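Local coordinates for protein NAD-dependent aldehyde dehydrogenase (Sinorhizobium meliloti, PDB 3U4J) that probably oxidises aldehydes or related oxo compounds, passing the electrons to NAD or NADP, at residues M25-K30 / V220-T225; S36-D41 / W55-A60. All coordinates share one frame; numbering follows the deposited sequence.

Interaction 1 (M25-K30 / V220-T225)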
loop_
_atom_site.group_PDB
_atom_site.type_symbol
_atom_site.label_atom_id
_atom_site.label_comp_id
_atom_site.label_asym_id
_atom_site.label_seq_id
_atom_site.Cartn_x
_atom_site.Cartn_y
_atom_site.Cartn_z
HETATM N N MSE A 25 -1.008 20.149 35.825
HETATM C CA MSE A 25 -1.696 19.334 34.831
HETATM C C MSE A 25 -2.247 20.229 33.742
HETATM O O MSE A 25 -2.328 21.450 33.917
HETATM C CB MSE A 25 -2.798 18.498 35.478
HETATM C CG MSE A 25 -2.236 17.474 36.464
HETATM SE SE MSE A 25 -3.685 16.292 37.085
HETATM C CE MSE A 25 -4.489 17.382 38.464
ATOM N N LEU A 26 -2.602 19.653 32.607
ATOM C CA LEU A 26 -3.177 20.475 31.564
ATOM C C LEU A 26 -4.403 19.775 31.034
ATOM O O LEU A 26 -4.309 18.727 30.437
ATOM C CB LEU A 26 -2.118 20.799 30.500
ATOM C CG LEU A 26 -2.344 21.531 29.160
ATOM C CD1 LEU A 26 -3.680 22.140 28.906
ATOM C CD2 LEU A 26 -1.173 22.499 28.870
ATOM N N VAL A 27 -5.570 20.373 31.278
ATOM C CA VAL A 27 -6.846 19.778 30.945
ATOM C C VAL A 27 -7.743 20.805 30.267
ATOM O O VAL A 27 -7.964 21.891 30.808
ATOM C CB VAL A 27 -7.520 19.234 32.237
ATOM C CG1 VAL A 27 -8.902 18.687 31.951
ATOM C CG2 VAL A 27 -6.642 18.140 32.870
ATOM N N ASP A 28 -8.248 20.461 29.088
ATOM C CA ASP A 28 -9.160 21.311 28.310
ATOM C C ASP A 28 -8.513 22.668 28.080
ATOM O O ASP A 28 -9.170 23.711 28.177
ATOM C CB ASP A 28 -10.528 21.481 29.024
ATOM C CG ASP A 28 -11.623 21.901 28.084
ATOM O OD1 ASP A 28 -11.467 21.682 26.862
ATOM O OD2 ASP A 28 -12.675 22.418 28.558
ATOM N N GLY A 29 -7.207 22.643 27.845
ATOM C CA GLY A 29 -6.461 23.846 27.512
ATOM C C GLY A 29 -6.019 24.683 28.684
ATOM O O GLY A 29 -5.366 25.709 28.459
ATOM N N LYS A 30 -6.368 24.259 29.920
ATOM C CA LYS A 30 -6.058 25.024 31.159
ATOM C C LYS A 30 -5.041 24.305 32.023
ATOM O O LYS A 30 -5.142 23.108 32.233
ATOM C CB LYS A 30 -7.300 25.254 32.053
ATOM C CG LYS A 30 -8.547 25.799 31.392
ATOM C CD LYS A 30 -8.493 27.285 31.129
ATOM C CE LYS A 30 -9.838 27.754 30.540
ATOM N NZ LYS A 30 -9.616 28.614 29.333
ATOM N N VAL A 220 -7.597 18.453 23.041
ATOM C CA VAL A 220 -6.984 17.445 22.134
ATOM C C VAL A 220 -5.849 16.712 22.846
ATOM O O VAL A 220 -5.697 15.503 22.702
ATOM C CB VAL A 220 -6.458 18.060 20.836
ATOM C CG1 VAL A 220 -5.722 16.981 19.987
ATOM C CG2 VAL A 220 -7.598 18.648 20.017
ATOM N N PHE A 221 -5.054 17.449 23.609
ATOM C CA PHE A 221 -3.859 16.885 24.240
ATOM C C PHE A 221 -3.873 17.356 25.698
ATOM O O PHE A 221 -3.587 18.520 25.998
ATOM C CB PHE A 221 -2.611 17.363 23.450
ATOM C CG PHE A 221 -1.264 16.818 23.944
ATOM C CD1 PHE A 221 -1.152 15.962 25.034
ATOM C CD2 PHE A 221 -0.085 17.234 23.299
ATOM C CE1 PHE A 221 0.108 15.509 25.464
ATOM C CE2 PHE A 221 1.171 16.774 23.706
ATOM C CZ PHE A 221 1.272 15.921 24.800
ATOM N N ASN A 222 -4.235 16.442 26.596
ATOM C CA ASN A 222 -4.355 16.729 28.028
ATOM C C ASN A 222 -3.294 15.905 28.739
ATOM O O ASN A 222 -2.930 14.826 28.252
ATOM C CB ASN A 222 -5.726 16.243 28.533
ATOM C CG ASN A 222 -6.867 16.824 27.746
ATOM O OD1 ASN A 222 -7.266 17.955 27.980
ATOM N ND2 ASN A 222 -7.408 16.049 26.807
ATOM N N VAL A 223 -2.822 16.383 29.891
ATOM C CA VAL A 223 -1.850 15.614 30.661
ATOM C C VAL A 223 -2.270 15.603 32.131
ATOM O O VAL A 223 -2.583 16.653 32.684
ATOM C CB VAL A 223 -0.423 16.194 30.561
ATOM C CG1 VAL A 223 0.597 15.340 31.328
ATOM C CG2 VAL A 223 0.013 16.198 29.133
ATOM N N VAL A 224 -2.204 14.419 32.745
ATOM C CA VAL A 224 -2.487 14.248 34.165
ATOM C C VAL A 224 -1.277 13.573 34.805
ATOM O O VAL A 224 -0.543 12.830 34.141
ATOM C CB VAL A 224 -3.799 13.444 34.409
ATOM C CG1 VAL A 224 -5.005 14.237 33.930
ATOM C CG2 VAL A 224 -3.758 12.073 33.715
ATOM N N THR A 225 -1.058 13.856 36.084
ATOM C CA THR A 225 0.095 13.338 36.802
ATOM C C THR A 225 -0.366 12.713 38.124
ATOM O O THR A 225 -1.438 13.055 38.666
ATOM C CB THR A 225 1.147 14.443 37.063
ATOM O OG1 THR A 225 0.552 15.519 37.817
ATOM C CG2 THR A 225 1.685 15.008 35.721
HETATM O O HOH W 1 -5.871 20.550 26.379
#
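Leu26 and Val223 form a single antiparallel bridge that fastens the N-terminal hairpin to the edge strand 221-223 of the sheet in the probable nucleotide-binding (Rossmann-type) domain. Both backbone bonds of this hydrogen-bonded pair are made, Leu26 N to Val223 O at 3.0 Å and Val223 N to Leu26 O at 2.8 Å.

Where the strand gives way to the type I' turn of Val27 to Lys30, a side chain takes over the pairing. Asn222 CG lies beside its own backbone N (chi1 -55°), which brings the amide to the turn, and chi2 of -81° sets OD1 to accept from Asp28 N at 2.9 Å in an almost straight bond, 172° at the hydrogen. The amide's other end is held too: ND2 donates to Gly219 O and Val192 O. A water accepts from Gly29 N and donates to Phe221 O, with a weak third bond to Asn222 OD1.

At the opposite end the selenomethionine Met25 packs on Val224, its SE 3.9 Å from Val224 CB, while CG comes 3.7 Å from Thr225 OG1, a hydroxyl hydrogen-bonded to Pro56 O. SE also lies 3.7 Å from Thr225 N, a buried amide with no hydrogen-bond partner in the model.

Helix 202-214 covers Leu26 and Val223, helix 60-75 packs on Asn222 and Val224 and supplies Lys72 for a salt bridge with Asp28, and strand 191-195 pairs with strand 221-223 along its other edge.

Interaction 2 (S36-D41 / W55-A60)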
loop_
_atom_site.group_PDB
_atom_site.type_symbol
_atom_site.label_atom_id
_atom_site.label_comp_id
_atom_site.label_asym_id
_atom_site.label_seq_id
_atom_site.Cartn_x
_atom_site.Cartn_y
_atom_site.Cartn_z
ATOM N N SER A 36 -7.488 18.516 45.155
ATOM C CA SER A 36 -7.005 18.450 46.548
ATOM C C SER A 36 -5.806 19.350 46.849
ATOM O O SER A 36 -5.451 19.542 48.026
ATOM C CB SER A 36 -6.591 17.023 46.899
ATOM O OG SER A 36 -5.433 16.703 46.151
ATOM N N GLY A 37 -5.144 19.841 45.796
ATOM C CA GLY A 37 -3.885 20.570 45.956
ATOM C C GLY A 37 -2.710 19.669 46.281
ATOM O O GLY A 37 -1.607 20.165 46.528
ATOM N N SER A 38 -2.932 18.347 46.319
ATOM C CA SER A 38 -1.830 17.438 46.684
ATOM C C SER A 38 -0.820 17.369 45.514
ATOM O O SER A 38 -1.203 17.518 44.352
ATOM C CB SER A 38 -2.359 16.047 47.078
ATOM O OG SER A 38 -1.276 15.152 47.403
ATOM N N THR A 39 0.453 17.217 45.842
ATOM C CA THR A 39 1.521 17.178 44.837
ATOM C C THR A 39 2.522 16.069 45.162
ATOM O O THR A 39 2.484 15.473 46.256
ATOM C CB THR A 39 2.290 18.525 44.741
ATOM O OG1 THR A 39 2.951 18.766 45.986
ATOM C CG2 THR A 39 1.357 19.710 44.418
ATOM N N ILE A 40 3.400 15.789 44.200
ATOM C CA ILE A 40 4.441 14.760 44.316
ATOM C C ILE A 40 5.729 15.454 43.963
ATOM O O ILE A 40 5.761 16.221 43.013
ATOM C CB ILE A 40 4.214 13.606 43.277
ATOM C CG1 ILE A 40 2.985 12.784 43.659
ATOM C CG2 ILE A 40 5.461 12.662 43.169
ATOM C CD1 ILE A 40 2.380 12.021 42.485
ATOM N N ASP A 41 6.775 15.222 44.732
ATOM C CA ASP A 41 8.080 15.791 44.418
ATOM C C ASP A 41 8.944 14.734 43.721
ATOM O O ASP A 41 8.805 13.533 43.984
ATOM C CB ASP A 41 8.813 16.195 45.708
ATOM C CG ASP A 41 8.193 17.411 46.419
ATOM O OD1 ASP A 41 7.406 18.184 45.841
ATOM O OD2 ASP A 41 8.546 17.619 47.598
ATOM N N TRP A 55 4.660 18.068 40.789
ATOM C CA TRP A 55 3.464 18.084 39.975
ATOM C C TRP A 55 2.312 17.531 40.791
ATOM O O TRP A 55 2.551 16.882 41.821
ATOM C CB TRP A 55 3.655 17.235 38.685
ATOM C CG TRP A 55 4.570 16.083 38.876
ATOM C CD1 TRP A 55 4.271 14.892 39.458
ATOM C CD2 TRP A 55 5.950 16.027 38.530
ATOM N NE1 TRP A 55 5.367 14.093 39.498
ATOM C CE2 TRP A 55 6.419 14.759 38.920
ATOM C CE3 TRP A 55 6.836 16.925 37.924
ATOM C CZ2 TRP A 55 7.732 14.355 38.726
ATOM C CZ3 TRP A 55 8.154 16.518 37.710
ATOM C CH2 TRP A 55 8.586 15.246 38.112
ATOM N N PRO A 56 1.071 17.718 40.312
ATOM C CA PRO A 56 -0.059 17.294 41.113
ATOM C C PRO A 56 -0.116 15.792 41.310
ATOM O O PRO A 56 0.418 15.004 40.485
ATOM C CB PRO A 56 -1.272 17.757 40.294
ATOM C CG PRO A 56 -0.774 18.939 39.539
ATOM C CD PRO A 56 0.637 18.509 39.145
ATOM N N GLU A 57 -0.747 15.409 42.417
ATOM C CA GLU A 57 -1.086 14.028 42.648
ATOM C C GLU A 57 -2.552 13.930 42.289
ATOM O O GLU A 57 -3.404 14.319 43.094
ATOM C CB GLU A 57 -0.858 13.663 44.122
ATOM C CG GLU A 57 -1.331 12.252 44.463
ATOM C CD GLU A 57 -1.241 11.910 45.970
ATOM O OE1 GLU A 57 -0.776 12.743 46.798
ATOM O OE2 GLU A 57 -1.664 10.785 46.307
ATOM N N ALA A 58 -2.863 13.433 41.088
ATOM C CA ALA A 58 -4.255 13.440 40.636
ATOM C C ALA A 58 -5.100 12.427 41.405
ATOM O O ALA A 58 -4.636 11.335 41.727
ATOM C CB ALA A 58 -4.366 13.176 39.117
ATOM N N SER A 59 -6.337 12.828 41.679
ATOM C CA SER A 59 -7.372 11.940 42.177
ATOM C C SER A 59 -8.050 11.286 40.965
ATOM O O SER A 59 -7.912 11.773 39.828
ATOM C CB SER A 59 -8.419 12.777 42.941
ATOM O OG SER A 59 -9.269 13.410 41.992
ATOM N N ALA A 60 -8.807 10.216 41.211
ATOM C CA ALA A 60 -9.622 9.584 40.159
ATOM C C ALA A 60 -10.516 10.602 39.460
ATOM O O ALA A 60 -10.669 10.573 38.235
ATOM C CB ALA A 60 -10.479 8.404 40.734
HETATM O O HOH W 2 -5.395 14.297 44.911
#
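Glu57 crosses from just past strand 51-56 toward Ser38 and Ile40, at the start of strand 39-43 in the same antiparallel hairpin. Its CB touches two partners, Ile40 CG1 at 4.0 Å and Ser38 OG at 3.6 Å. CG, anti to the backbone N (chi1 174°), stays 4.1 Å from Ser38 OG, and CD comes to 3.5 Å from that oxygen. At the tip, OE1 accepts a short hydrogen bond from Ser38 OG, 2.5 Å long, which arrives from above the carboxylate plane, 35° out of it. An alanine in place of Glu57 would probably leave the Ser38 hydroxyl without this acceptor and freer to turn, although the CB contacts would remain.

In the backbone, Glu57 N donates to Ser38 O at 2.9 Å, and Ile40 and Trp55 exchange two bonds as a hydrogen-bonded pair. Their side chains share one face of the hairpin: Ile40 CG2 rests 3.9 Å from Trp55 NE1, and Ile40 O stands over the indole face, offset toward the rim. The indole N-H itself goes to Glu198 O.

At the open end of the hairpin, away from its connecting loop, Ser36 OG accepts from Ser38 N in an ST turn, and a water links the same hydroxyl to Glu57 O.

Hydroxyl, carboxylate and water thus tie the exposed end of the hairpin together, whereas the indole and isoleucine give its buried face an apolar character.

How the interactions relate
Along the chain, interaction 2 lies wholly between the two segments of interaction 1: strand 25-27 comes first, then the hairpin of strands 39-43 and 51-56, and only much later strand 221-223. Their centres are 14 Å apart on the same side of the chain's centre, and they meet directly at Thr225. Thr225 OG1 lies 2.7 Å from Pro56 O, a probable hydrogen bond. Thr225 O is 2.8 Å from Ala58 N, probably a second one, while Met25 CG packs on Pro56 CG at 3.7 Å. Two successive N-terminal hairpins are therefore joined to one edge of the probable nucleotide-binding domain, the first through Val223 and the second through Thr225, two neighbouring points of segment 220-225.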